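Local coordinates for protein N-acetylglucosamine-6-phosphate deacetylase (Thermotoga maritima, PDB 1O12) that probably removes the acetyl group from N-acetylglucosamine-6-phosphate, as a metal-dependent hydrolase of the NagA family with one divalent metal per subunit, at residues A[14-19]-A[43-48]; A[60-65]-A[76-81]; A[140-145]-A[281-286]; A[257-262]-A[325-330]. All coordinates share one frame; numbering follows the deposited sequence.

Interaction 1: A[14-19]-A[43-48]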
loop_
_atom_site.group_PDB
_atom_site.type_symbol
_atom_site.label_atom_id
_atom_site.label_comp_id
_atom_site.label_asym_id
_atom_site.label_seq_id
_atom_site.Cartn_x
_atom_site.Cartn_y
_atom_site.Cartn_z
ATOM N N ILE A 14 -16.242 40.453 7.654
ATOM C CA ILE A 14 -15.108 40.446 6.743
ATOM C C ILE A 14 -13.781 40.028 7.397
ATOM O O ILE A 14 -13.406 40.544 8.451
ATOM C CB ILE A 14 -14.976 41.824 6.061
ATOM C CG1 ILE A 14 -13.788 41.837 5.110
ATOM C CG2 ILE A 14 -14.800 42.897 7.092
ATOM C CD1 ILE A 14 -13.975 42.857 3.982
ATOM N N VAL A 15 -13.086 39.061 6.798
ATOM C CA VAL A 15 -11.793 38.618 7.339
ATOM C C VAL A 15 -10.785 39.024 6.283
ATOM O O VAL A 15 -10.859 38.551 5.156
ATOM C CB VAL A 15 -11.743 37.089 7.525
ATOM C CG1 VAL A 15 -10.438 36.685 8.174
ATOM C CG2 VAL A 15 -12.917 36.629 8.358
ATOM N N GLU A 16 -9.856 39.905 6.641
ATOM C CA GLU A 16 -8.866 40.398 5.680
ATOM C C GLU A 16 -7.421 39.985 5.896
ATOM O O GLU A 16 -7.040 39.548 6.976
ATOM C CB GLU A 16 -8.907 41.939 5.584
ATOM C CG GLU A 16 -8.655 42.686 6.911
ATOM C CD GLU A 16 -8.543 44.224 6.739
ATOM O OE1 GLU A 16 -9.304 44.783 5.898
ATOM O OE2 GLU A 16 -7.700 44.860 7.449
ATOM N N LYS A 17 -6.639 40.141 4.832
ATOM C CA LYS A 17 -5.223 39.850 4.828
ATOM C C LYS A 17 -4.929 38.481 5.426
ATOM O O LYS A 17 -4.192 38.363 6.416
ATOM C CB LYS A 17 -4.469 40.927 5.623
ATOM C CG LYS A 17 -4.710 42.370 5.176
ATOM C CD LYS A 17 -3.943 43.362 6.064
ATOM C CE LYS A 17 -4.353 43.281 7.551
ATOM N NZ LYS A 17 -3.989 41.998 8.241
ATOM N N VAL A 18 -5.500 37.442 4.834
ATOM C CA VAL A 18 -5.263 36.109 5.362
ATOM C C VAL A 18 -4.804 35.131 4.315
ATOM O O VAL A 18 -4.940 35.366 3.115
ATOM C CB VAL A 18 -6.543 35.511 6.059
ATOM C CG1 VAL A 18 -6.725 36.143 7.395
ATOM C CG2 VAL A 18 -7.796 35.696 5.186
ATOM N N LEU A 19 -4.239 34.033 4.783
ATOM C CA LEU A 19 -3.829 32.981 3.886
ATOM C C LEU A 19 -5.101 32.150 3.715
ATOM O O LEU A 19 -5.397 31.302 4.540
ATOM C CB LEU A 19 -2.754 32.120 4.528
ATOM C CG LEU A 19 -1.871 31.396 3.516
ATOM C CD1 LEU A 19 -0.994 30.367 4.274
ATOM C CD2 LEU A 19 -2.702 30.719 2.463
ATOM N N GLU A 43 -11.781 37.537 -2.260
ATOM C CA GLU A 43 -10.882 38.340 -3.087
ATOM C C GLU A 43 -9.388 38.086 -2.906
ATOM O O GLU A 43 -8.815 38.380 -1.854
ATOM C CB GLU A 43 -11.142 39.824 -2.871
ATOM C CG GLU A 43 -10.242 40.699 -3.724
ATOM C CD GLU A 43 -10.477 42.183 -3.488
ATOM O OE1 GLU A 43 -11.662 42.612 -3.553
ATOM O OE2 GLU A 43 -9.479 42.913 -3.244
ATOM N N LYS A 44 -8.765 37.559 -3.957
ATOM C CA LYS A 44 -7.338 37.266 -3.969
ATOM C C LYS A 44 -6.632 38.613 -4.003
ATOM O O LYS A 44 -6.802 39.375 -4.934
ATOM C CB LYS A 44 -6.996 36.447 -5.220
ATOM C CG LYS A 44 -5.516 36.123 -5.398
ATOM C CD LYS A 44 -5.207 35.558 -6.805
ATOM C CE LYS A 44 -3.684 35.480 -7.089
ATOM N NZ LYS A 44 -3.369 34.951 -8.459
ATOM N N ARG A 45 -5.863 38.912 -2.968
ATOM C CA ARG A 45 -5.145 40.172 -2.898
ATOM C C ARG A 45 -3.713 39.899 -2.442
ATOM O O ARG A 45 -3.510 39.301 -1.393
ATOM C CB ARG A 45 -5.818 41.121 -1.895
ATOM C CG ARG A 45 -5.225 42.536 -1.917
ATOM C CD ARG A 45 -4.924 43.105 -0.516
ATOM N NE ARG A 45 -6.113 43.573 0.189
ATOM C CZ ARG A 45 -6.098 44.088 1.413
ATOM N NH1 ARG A 45 -4.955 44.210 2.073
ATOM N NH2 ARG A 45 -7.235 44.470 1.979
ATOM N N GLU A 46 -2.723 40.337 -3.219
ATOM C CA GLU A 46 -1.323 40.106 -2.849
ATOM C C GLU A 46 -0.856 41.084 -1.792
ATOM O O GLU A 46 -0.713 42.277 -2.059
ATOM C CB GLU A 46 -0.398 40.181 -4.079
ATOM C CG GLU A 46 -0.598 39.014 -5.072
ATOM C CD GLU A 46 0.539 38.881 -6.091
ATOM O OE1 GLU A 46 1.699 38.677 -5.658
ATOM O OE2 GLU A 46 0.269 38.976 -7.319
ATOM N N CYS A 47 -0.626 40.553 -0.592
ATOM C CA CYS A 47 -0.176 41.321 0.570
ATOM C C CYS A 47 0.461 40.315 1.523
ATOM O O CYS A 47 0.672 39.162 1.135
ATOM C CB CYS A 47 -1.367 41.989 1.249
ATOM S SG CYS A 47 -2.623 40.794 1.809
ATOM N N ILE A 48 0.759 40.738 2.755
ATOM C CA ILE A 48 1.374 39.857 3.765
ATOM C C ILE A 48 0.313 39.357 4.744
ATOM O O ILE A 48 -0.301 40.142 5.467
ATOM C CB ILE A 48 2.518 40.583 4.562
ATOM C CG1 ILE A 48 2.154 42.057 4.810
ATOM C CG2 ILE A 48 3.838 40.476 3.804
ATOM C CD1 ILE A 48 3.298 42.908 5.383
#
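Lys17 touches the guanidinium of Arg45 with a methylene of its chain. CG of Lys17 lies 3.6 Å from Arg45 NH1 and comes at the flat group obliquely. The two side chains lie side by side and point the same way. Lys17 CG is anti to its own carbonyl carbon (chi1 -55°), and this places it against the guanidinium. Further out, the lysine chain bends twice. The like charges stay apart, with Lys17 NZ 6.6 Å from Arg45 NH1.

The second kind of contact is van der Waals packing around Cys47. Its SG sits 4.1 Å from Lys17 CA, near the backbone, and 4.2 Å from Lys17 CB. SG lies between its own backbone N and carbonyl carbon (chi1 59°), which turns it to Lys17. The carbonyl O of Ile48 also approaches Lys17 CB, but the Ile48 side chain starts away from Lys17.

Charge adds a looser element. Glu16 OE1 is 4.4 Å from Arg45 NH2, beyond a salt bridge. The salt bridge of Arg45 goes instead to Asp31, which also accepts a hydrogen bond from the backbone N of Lys17. Asp31 therefore ties both segments together. No hydrogen bond runs directly between them.

The contact lies at the surface of the small beta domain, away from the metal site. The chain turns a corner at Lys17, where Lys17 and Val18 both face Gly30 in a G1 beta bulge. Strand 26-35 pairs antiparallel with strands 14-16, 18-22 and 38-44. Segment 43-48 leaves the end of strand 38-44 and leads on to strand 52-59, which runs parallel to 18-22.

Interaction 2: A[60-65]-A[76-81]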
loop_
_atom_site.group_PDB
_atom_site.type_symbol
_atom_site.label_atom_id
_atom_site.label_comp_id
_atom_site.label_asym_id
_atom_site.label_seq_id
_atom_site.Cartn_x
_atom_site.Cartn_y
_atom_site.Cartn_z
ATOM N N PRO A 60 -16.441 13.412 11.849
ATOM C CA PRO A 60 -17.543 12.461 11.710
ATOM C C PRO A 60 -17.445 11.290 12.652
ATOM O O PRO A 60 -18.291 10.395 12.622
ATOM C CB PRO A 60 -17.418 12.033 10.255
ATOM C CG PRO A 60 -15.904 11.949 10.084
ATOM C CD PRO A 60 -15.414 13.196 10.799
ATOM N N HIS A 61 -16.419 11.299 13.497
ATOM C CA HIS A 61 -16.205 10.185 14.408
ATOM C C HIS A 61 -15.612 10.614 15.739
ATOM O O HIS A 61 -14.392 10.655 15.884
ATOM C CB HIS A 61 -15.274 9.160 13.742
ATOM C CG HIS A 61 -15.290 7.820 14.397
ATOM N ND1 HIS A 61 -14.775 6.693 13.796
ATOM C CD2 HIS A 61 -15.758 7.420 15.603
ATOM C CE1 HIS A 61 -14.925 5.655 14.599
ATOM N NE2 HIS A 61 -15.520 6.068 15.701
ATOM N N ILE A 62 -16.475 10.935 16.702
ATOM C CA ILE A 62 -16.052 11.328 18.048
ATOM C C ILE A 62 -17.134 10.885 19.047
ATOM O O ILE A 62 -18.304 11.225 18.883
ATOM C CB ILE A 62 -15.816 12.878 18.164
ATOM C CG1 ILE A 62 -15.629 13.281 19.633
ATOM C CG2 ILE A 62 -16.955 13.646 17.549
ATOM C CD1 ILE A 62 -15.293 14.763 19.827
ATOM N N HIS A 63 -16.726 10.153 20.084
ATOM C CA HIS A 63 -17.637 9.636 21.112
ATOM C C HIS A 63 -17.975 10.652 22.206
ATOM O O HIS A 63 -19.120 10.796 22.611
ATOM C CB HIS A 63 -17.003 8.392 21.762
ATOM C CG HIS A 63 -16.604 7.345 20.775
ATOM N ND1 HIS A 63 -17.509 6.466 20.228
ATOM C CD2 HIS A 63 -15.428 7.115 20.141
ATOM C CE1 HIS A 63 -16.911 5.741 19.297
ATOM N NE2 HIS A 63 -15.648 6.118 19.222
ATOM N N GLY A 64 -16.943 11.343 22.680
ATOM C CA GLY A 64 -17.099 12.306 23.741
ATOM C C GLY A 64 -15.784 13.033 23.862
ATOM O O GLY A 64 -14.836 12.724 23.127
ATOM N N VAL A 65 -15.727 14.007 24.768
ATOM C CA VAL A 65 -14.518 14.792 24.972
ATOM C C VAL A 65 -14.731 15.654 26.229
ATOM O O VAL A 65 -15.852 16.075 26.499
ATOM C CB VAL A 65 -14.225 15.679 23.703
ATOM C CG1 VAL A 65 -15.387 16.631 23.433
ATOM C CG2 VAL A 65 -12.944 16.468 23.893
ATOM N N SER A 76 -24.684 19.583 23.925
ATOM C CA SER A 76 -24.338 20.965 24.204
ATOM C C SER A 76 -22.913 21.110 24.688
ATOM O O SER A 76 -22.218 22.053 24.306
ATOM C CB SER A 76 -25.261 21.544 25.262
ATOM O OG SER A 76 -25.010 22.933 25.377
ATOM N N GLU A 77 -22.472 20.190 25.541
ATOM C CA GLU A 77 -21.104 20.279 26.042
ATOM C C GLU A 77 -20.123 19.984 24.924
ATOM O O GLU A 77 -19.169 20.746 24.718
ATOM C CB GLU A 77 -20.844 19.325 27.222
ATOM C CG GLU A 77 -21.534 19.723 28.502
ATOM C CD GLU A 77 -23.007 19.391 28.470
ATOM O OE1 GLU A 77 -23.742 19.853 29.376
ATOM O OE2 GLU A 77 -23.442 18.655 27.547
HETATM N N MSE A 78 -20.358 18.890 24.202
HETATM C CA MSE A 78 -19.478 18.527 23.100
HETATM C C MSE A 78 -19.369 19.668 22.099
HETATM O O MSE A 78 -18.255 20.077 21.743
HETATM C CB MSE A 78 -20.002 17.276 22.409
HETATM C CG MSE A 78 -19.940 16.054 23.295
HETATM SE SE MSE A 78 -20.646 14.388 22.535
HETATM C CE MSE A 78 -19.260 14.023 21.207
ATOM N N GLU A 79 -20.514 20.206 21.668
ATOM C CA GLU A 79 -20.505 21.279 20.683
ATOM C C GLU A 79 -19.642 22.474 21.069
ATOM O O GLU A 79 -18.774 22.913 20.312
ATOM C CB GLU A 79 -21.918 21.780 20.412
ATOM C CG GLU A 79 -21.970 23.024 19.526
ATOM C CD GLU A 79 -23.384 23.368 19.046
ATOM O OE1 GLU A 79 -23.548 24.392 18.345
ATOM O OE2 GLU A 79 -24.339 22.616 19.363
ATOM N N GLU A 80 -19.913 22.995 22.253
ATOM C CA GLU A 80 -19.233 24.135 22.793
ATOM C C GLU A 80 -17.704 23.908 22.831
ATOM O O GLU A 80 -16.925 24.788 22.452
ATOM C CB GLU A 80 -19.825 24.412 24.186
ATOM C CG GLU A 80 -19.408 25.719 24.823
ATOM C CD GLU A 80 -19.268 26.863 23.803
ATOM O OE1 GLU A 80 -20.191 27.069 22.966
ATOM O OE2 GLU A 80 -18.222 27.561 23.852
ATOM N N PHE A 81 -17.251 22.739 23.260
ATOM C CA PHE A 81 -15.810 22.529 23.289
ATOM C C PHE A 81 -15.206 22.460 21.888
ATOM O O PHE A 81 -14.178 23.084 21.611
ATOM C CB PHE A 81 -15.449 21.247 24.028
ATOM C CG PHE A 81 -13.980 21.003 24.084
ATOM C CD1 PHE A 81 -13.157 21.831 24.851
ATOM C CD2 PHE A 81 -13.394 20.010 23.304
ATOM C CE1 PHE A 81 -11.753 21.682 24.836
ATOM C CE2 PHE A 81 -11.992 19.856 23.279
ATOM C CZ PHE A 81 -11.173 20.697 24.049
#
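Met78, built as selenomethionine, pushes its terminal methyl into the backbone of 62-64. This is the tight part of the contact. Met78 CE lies 3.5 Å from His63 O and 3.8 Å from Ile62 O. Met78 CE is also 3.7 Å from Gly64 CA. Ile62 and Met78 meet tip to tip, with Ile62 CG1 4.0 Å from Met78 CE. The Met78 chain bends only at its last torsion (chi3 71°), which swings CE toward the strand.

The second part is the more open side. Val65 reaches Phe81 with both methyls. Val65 CG2 is 3.6 Å from Phe81 CE2, and Val65 CG1 is 3.9 Å from Phe81 CD2. The two side chains cross obliquely. Phe81 is partly exposed, and the outer side of the helix carries exposed Ser76, Glu77 and Glu80.

His63 contributes its carbonyl here. The His63 side chain starts away from the helix; its NE2 is hydrogen-bonded to Asp267, the predicted proton donor/acceptor. His61 and His63 form the His-x-His pattern that amidohydrolases carry at the end of the first barrel strand. In this entry the iron ligands are Glu127, His188 and His209.

Helix 75-83 thus packs against strand 61-65. Ile62 and Met78 also touch Phe90 of the next barrel strand, 87-93, and Met78 reaches Ala68 of strand 68-69.

Interaction 3: A[140-145]-A[281-286]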
loop_
_atom_site.group_PDB
_atom_site.type_symbol
_atom_site.label_atom_id
_atom_site.label_comp_id
_atom_site.label_asym_id
_atom_site.label_seq_id
_atom_site.Cartn_x
_atom_site.Cartn_y
_atom_site.Cartn_z
ATOM N N SER A 140 -18.652 -3.674 23.328
ATOM C CA SER A 140 -19.199 -4.699 24.215
ATOM C C SER A 140 -19.734 -5.863 23.377
ATOM O O SER A 140 -20.691 -5.712 22.599
ATOM C CB SER A 140 -20.315 -4.116 25.072
ATOM O OG SER A 140 -20.488 -4.916 26.216
ATOM N N GLU A 141 -19.117 -7.026 23.533
ATOM C CA GLU A 141 -19.511 -8.194 22.749
ATOM C C GLU A 141 -20.977 -8.547 22.913
ATOM O O GLU A 141 -21.616 -9.041 21.966
ATOM C CB GLU A 141 -18.641 -9.407 23.106
ATOM C CG GLU A 141 -18.792 -10.587 22.142
ATOM C CD GLU A 141 -17.647 -11.590 22.253
ATOM O OE1 GLU A 141 -16.483 -11.157 22.411
ATOM O OE2 GLU A 141 -17.902 -12.810 22.165
ATOM N N LYS A 142 -21.523 -8.278 24.095
ATOM C CA LYS A 142 -22.921 -8.610 24.339
ATOM C C LYS A 142 -23.929 -7.883 23.441
ATOM O O LYS A 142 -24.949 -8.455 23.092
ATOM C CB LYS A 142 -23.281 -8.410 25.826
ATOM C CG LYS A 142 -22.972 -7.041 26.421
ATOM C CD LYS A 142 -23.551 -6.921 27.839
ATOM C CE LYS A 142 -23.154 -5.600 28.521
ATOM N NZ LYS A 142 -21.684 -5.526 28.875
ATOM N N HIS A 143 -23.640 -6.645 23.050
ATOM C CA HIS A 143 -24.561 -5.876 22.199
ATOM C C HIS A 143 -24.408 -6.140 20.693
ATOM O O HIS A 143 -25.335 -5.908 19.928
ATOM C CB HIS A 143 -24.413 -4.374 22.481
ATOM C CG HIS A 143 -24.760 -3.981 23.888
ATOM N ND1 HIS A 143 -26.006 -4.209 24.443
ATOM C CD2 HIS A 143 -24.051 -3.308 24.828
ATOM C CE1 HIS A 143 -26.048 -3.686 25.657
ATOM N NE2 HIS A 143 -24.875 -3.132 25.917
ATOM N N ILE A 144 -23.239 -6.631 20.283
ATOM C CA ILE A 144 -22.951 -6.928 18.886
ATOM C C ILE A 144 -23.924 -7.993 18.376
ATOM O O ILE A 144 -24.072 -9.043 18.983
ATOM C CB ILE A 144 -21.490 -7.445 18.694
ATOM C CG1 ILE A 144 -20.491 -6.443 19.292
ATOM C CG2 ILE A 144 -21.203 -7.659 17.192
ATOM C CD1 ILE A 144 -19.040 -6.719 18.935
ATOM N N ARG A 145 -24.565 -7.732 17.245
ATOM C CA ARG A 145 -25.527 -8.677 16.716
ATOM C C ARG A 145 -25.750 -8.326 15.256
ATOM O O ARG A 145 -25.343 -7.247 14.799
ATOM C CB ARG A 145 -26.843 -8.513 17.472
ATOM C CG ARG A 145 -27.346 -7.069 17.390
ATOM C CD ARG A 145 -28.574 -6.829 18.234
ATOM N NE ARG A 145 -29.073 -5.451 18.153
ATOM C CZ ARG A 145 -28.589 -4.416 18.840
ATOM N NH1 ARG A 145 -27.571 -4.580 19.680
ATOM N NH2 ARG A 145 -29.136 -3.213 18.695
ATOM N N LEU A 281 -16.240 3.079 28.456
ATOM C CA LEU A 281 -16.786 3.332 27.108
ATOM C C LEU A 281 -17.987 2.397 26.956
ATOM O O LEU A 281 -17.811 1.191 26.759
ATOM C CB LEU A 281 -15.752 3.016 26.014
ATOM C CG LEU A 281 -15.414 4.052 24.929
ATOM C CD1 LEU A 281 -14.884 3.280 23.730
ATOM C CD2 LEU A 281 -16.629 4.914 24.527
ATOM N N GLY A 282 -19.197 2.951 27.031
ATOM C CA GLY A 282 -20.384 2.117 26.959
ATOM C C GLY A 282 -20.403 1.341 28.271
ATOM O O GLY A 282 -20.460 1.943 29.346
ATOM N N ASP A 283 -20.337 0.015 28.201
ATOM C CA ASP A 283 -20.319 -0.810 29.411
ATOM C C ASP A 283 -18.983 -1.562 29.524
ATOM O O ASP A 283 -18.967 -2.794 29.585
ATOM C CB ASP A 283 -21.486 -1.823 29.388
ATOM C CG ASP A 283 -22.865 -1.146 29.396
ATOM O OD1 ASP A 283 -22.986 -0.054 30.019
ATOM O OD2 ASP A 283 -23.823 -1.714 28.799
ATOM N N LEU A 284 -17.871 -0.823 29.557
ATOM C CA LEU A 284 -16.525 -1.414 29.627
ATOM C C LEU A 284 -15.545 -0.462 30.292
ATOM O O LEU A 284 -15.521 0.720 29.958
ATOM C CB LEU A 284 -15.998 -1.723 28.222
ATOM C CG LEU A 284 -16.710 -2.837 27.467
ATOM C CD1 LEU A 284 -16.160 -2.974 26.046
ATOM C CD2 LEU A 284 -16.530 -4.124 28.249
ATOM N N VAL A 285 -14.717 -0.975 31.203
ATOM C CA VAL A 285 -13.738 -0.129 31.893
ATOM C C VAL A 285 -12.515 0.156 31.008
ATOM O O VAL A 285 -12.035 -0.711 30.272
ATOM C CB VAL A 285 -13.284 -0.769 33.244
ATOM C CG1 VAL A 285 -12.135 0.025 33.841
ATOM C CG2 VAL A 285 -14.452 -0.780 34.231
ATOM N N VAL A 286 -12.023 1.388 31.095
ATOM C CA VAL A 286 -10.888 1.830 30.306
ATOM C C VAL A 286 -9.898 2.548 31.209
ATOM O O VAL A 286 -10.293 3.312 32.087
ATOM C CB VAL A 286 -11.349 2.809 29.194
ATOM C CG1 VAL A 286 -10.255 3.029 28.201
ATOM C CG2 VAL A 286 -12.567 2.261 28.497
#
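His143 and Asp283 supply the one hydrogen bond between the two segments. It runs from His143 NE2 to Asp283 OD2, is weak at 3.4 Å, and is nearly straight, with 173° at the hydrogen. OD2 meets the imidazole at its edge, in the ring plane. The ring and carboxylate planes are 48° apart, and the two side chains cross at about a right angle.

Charge acts alongside this bond. Lys142 also crosses Asp283 at about a right angle. Its NZ stays 4.4 Å from Asp283 OD2, too far for a salt bridge, and lies closer to Asp283 CB at 3.7 Å. The ammonium instead gives a hydrogen bond to Ser140 OG, with Lys142 NZ at 3.0 Å. The lysine chain bends at its last torsion (chi4 -70°), which places NZ. Its CG lies 4.2 Å above the plane of the His143 ring, over the centre of one face. Lysine and serine thus brace the loop from within. The backbone bond from His143 N to Ser140 O closes the same turn.

Apolar packing is limited to Leu284. Its CD1 rests 3.8 Å from Ser140 N and nearly as close to Ser140 CA, so the methyl meets backbone more than side chain. Ser140 is buried, whereas Lys142 and Asp283 are exposed.

The loop 140-145 follows barrel strand 121-127, which ends at the iron ligand Glu127. Residues 281-284 form the turn after hairpin strand 278-280, and 285-286 begin the second strand. The side chain of Leu284 is about 5 Å from that of Ala138, a predicted substrate residue. Such loop-to-loop contacts around the mouth of a TIM barrel are consistent with a wall of the substrate pocket.

Interaction 4: A[257-262]-A[325-330]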
loop_
_atom_site.group_PDB
_atom_site.type_symbol
_atom_site.label_atom_id
_atom_site.label_comp_id
_atom_site.label_asym_id
_atom_site.label_seq_id
_atom_site.Cartn_x
_atom_site.Cartn_y
_atom_site.Cartn_z
ATOM N N LYS A 257 -3.026 6.843 -0.888
ATOM C CA LYS A 257 -4.336 7.464 -1.029
ATOM C C LYS A 257 -4.379 8.936 -1.422
ATOM O O LYS A 257 -5.388 9.392 -1.964
ATOM C CB LYS A 257 -5.107 7.301 0.277
ATOM C CG LYS A 257 -5.272 5.869 0.730
ATOM C CD LYS A 257 -6.107 5.084 -0.244
ATOM C CE LYS A 257 -7.405 5.768 -0.506
ATOM N NZ LYS A 257 -8.277 4.907 -1.349
ATOM N N LYS A 258 -3.299 9.674 -1.133
ATOM C CA LYS A 258 -3.184 11.122 -1.394
ATOM C C LYS A 258 -4.204 11.797 -0.526
ATOM O O LYS A 258 -4.989 11.118 0.106
ATOM C CB LYS A 258 -3.449 11.483 -2.866
ATOM C CG LYS A 258 -2.540 10.781 -3.852
ATOM C CD LYS A 258 -1.050 10.914 -3.507
ATOM C CE LYS A 258 -0.208 9.973 -4.432
ATOM N NZ LYS A 258 1.250 9.763 -4.045
ATOM N N ALA A 259 -4.196 13.129 -0.495
ATOM C CA ALA A 259 -5.139 13.906 0.325
ATOM C C ALA A 259 -6.600 13.595 0.017
ATOM O O ALA A 259 -7.430 13.531 0.913
ATOM C CB ALA A 259 -4.883 15.379 0.137
ATOM N N ASN A 260 -6.889 13.370 -1.255
ATOM C CA ASN A 260 -8.237 13.066 -1.739
ATOM C C ASN A 260 -8.892 11.818 -1.136
ATOM O O ASN A 260 -10.109 11.701 -1.161
ATOM C CB ASN A 260 -8.205 12.907 -3.272
ATOM C CG ASN A 260 -7.244 13.906 -3.956
ATOM O OD1 ASN A 260 -6.058 14.086 -3.543
ATOM N ND2 ASN A 260 -7.743 14.558 -5.011
ATOM N N GLY A 261 -8.105 10.884 -0.600
ATOM C CA GLY A 261 -8.690 9.668 -0.067
ATOM C C GLY A 261 -8.584 9.455 1.429
ATOM O O GLY A 261 -8.714 8.329 1.893
ATOM N N ILE A 262 -8.355 10.528 2.186
ATOM C CA ILE A 262 -8.222 10.433 3.643
ATOM C C ILE A 262 -9.163 11.369 4.400
ATOM O O ILE A 262 -9.320 12.538 4.065
ATOM C CB ILE A 262 -6.781 10.723 4.055
ATOM C CG1 ILE A 262 -5.906 9.521 3.727
ATOM C CG2 ILE A 262 -6.710 11.100 5.509
ATOM C CD1 ILE A 262 -4.425 9.896 3.608
ATOM N N LEU A 325 -4.561 19.612 3.626
ATOM C CA LEU A 325 -5.054 19.471 4.982
ATOM C C LEU A 325 -6.513 19.875 5.032
ATOM O O LEU A 325 -7.250 19.401 5.888
ATOM C CB LEU A 325 -4.287 20.356 5.947
ATOM C CG LEU A 325 -3.069 19.794 6.670
ATOM C CD1 LEU A 325 -2.517 20.900 7.592
ATOM C CD2 LEU A 325 -3.442 18.550 7.458
ATOM N N ALA A 326 -6.926 20.758 4.130
ATOM C CA ALA A 326 -8.318 21.164 4.088
ATOM C C ALA A 326 -9.189 20.002 3.599
ATOM O O ALA A 326 -10.356 19.860 4.003
ATOM C CB ALA A 326 -8.499 22.358 3.165
ATOM N N LYS A 327 -8.633 19.163 2.731
ATOM C CA LYS A 327 -9.423 18.063 2.208
ATOM C C LYS A 327 -9.623 17.015 3.277
ATOM O O LYS A 327 -10.735 16.547 3.490
ATOM C CB LYS A 327 -8.748 17.457 0.999
ATOM C CG LYS A 327 -8.586 18.423 -0.144
ATOM C CD LYS A 327 -7.941 17.699 -1.316
ATOM C CE LYS A 327 -7.969 18.526 -2.570
ATOM N NZ LYS A 327 -7.582 17.666 -3.724
ATOM N N VAL A 328 -8.536 16.681 3.970
ATOM C CA VAL A 328 -8.599 15.682 5.011
ATOM C C VAL A 328 -9.282 16.154 6.284
ATOM O O VAL A 328 -9.817 15.340 7.031
ATOM C CB VAL A 328 -7.186 15.138 5.363
ATOM C CG1 VAL A 328 -6.516 14.626 4.096
ATOM C CG2 VAL A 328 -6.319 16.210 6.066
ATOM N N SER A 329 -9.286 17.460 6.532
ATOM C CA SER A 329 -9.918 17.953 7.746
ATOM C C SER A 329 -11.367 18.392 7.572
ATOM O O SER A 329 -12.068 18.543 8.560
ATOM C CB SER A 329 -9.113 19.085 8.385
ATOM O OG SER A 329 -9.083 20.210 7.535
ATOM N N SER A 330 -11.830 18.605 6.348
ATOM C CA SER A 330 -13.238 18.984 6.183
ATOM C C SER A 330 -13.876 18.653 4.833
ATOM O O SER A 330 -14.924 18.027 4.786
ATOM C CB SER A 330 -13.453 20.487 6.484
ATOM O OG SER A 330 -13.076 21.322 5.388
#
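Val328 and Ile262 meet through methyls that their first torsions place. Val328 CG1 is anti to its own carbonyl carbon (chi1 -55°), and Ile262 CG2 is anti to its backbone N. Val328 CG1 and Ile262 CG2 come to 3.8 Å. The side chains lie side by side and point the same way. This is packing in the TIM barrel of the amidohydrolase fold: helix 322-336 lies against the turn that leads into barrel strand 262-265.

Ala259 extends the apolar patch. Its CB faces the helix and lies 4.1 Å from Lys327 CD. Its carbonyl O is 3.5 Å from Val328 CG1. The chain of Lys327 is extended beyond CG and passes Ala259, then runs beside Asn260 and points the same way. Ala259, Ile262 and Val328 are buried, whereas Asn260 is exposed.

The turn begins where helix 247-257 ends, at Lys258 with positive phi. A short 3-10 segment at 259-260 follows. Asn332 of helix 322-336 gives hydrogen bonds from ND2 to both Ala259 O and Ile262 O, which fixes the turn. That helix has a wider pi-type turn at 327-330. One turn back, Leu325 O accepts from both Ser329 OG (2.6 Å) and Ser329 N, from opposite faces of its plane.

Backbone also meets backbone: Val328 CA points its hydrogen at Ile262 O in a CA-H...O contact of 3.4 Å, with 147° at the hydrogen.

Overall arrangement
The four contacts span both parts of the fold. Interaction 1 closes first along the chain and lies in the small beta domain, about 30 Å from the centre of the chain. Interactions 2, 3 and 4 belong to the TIM barrel. Interaction 2 joins residues close in sequence, whereas the segments of interactions 3 and 4 alternate along the chain. Interactions 1 and 3 have centres about 50 Å apart, on opposite sides of the chain's centre. Interactions 2 and 3 come within about 4 Å at their nearest atoms without touching; interaction 2 is the nearer to the iron. Interaction 4 lies across the centre from both. Strand 52-59 connects the beta domain to the barrel.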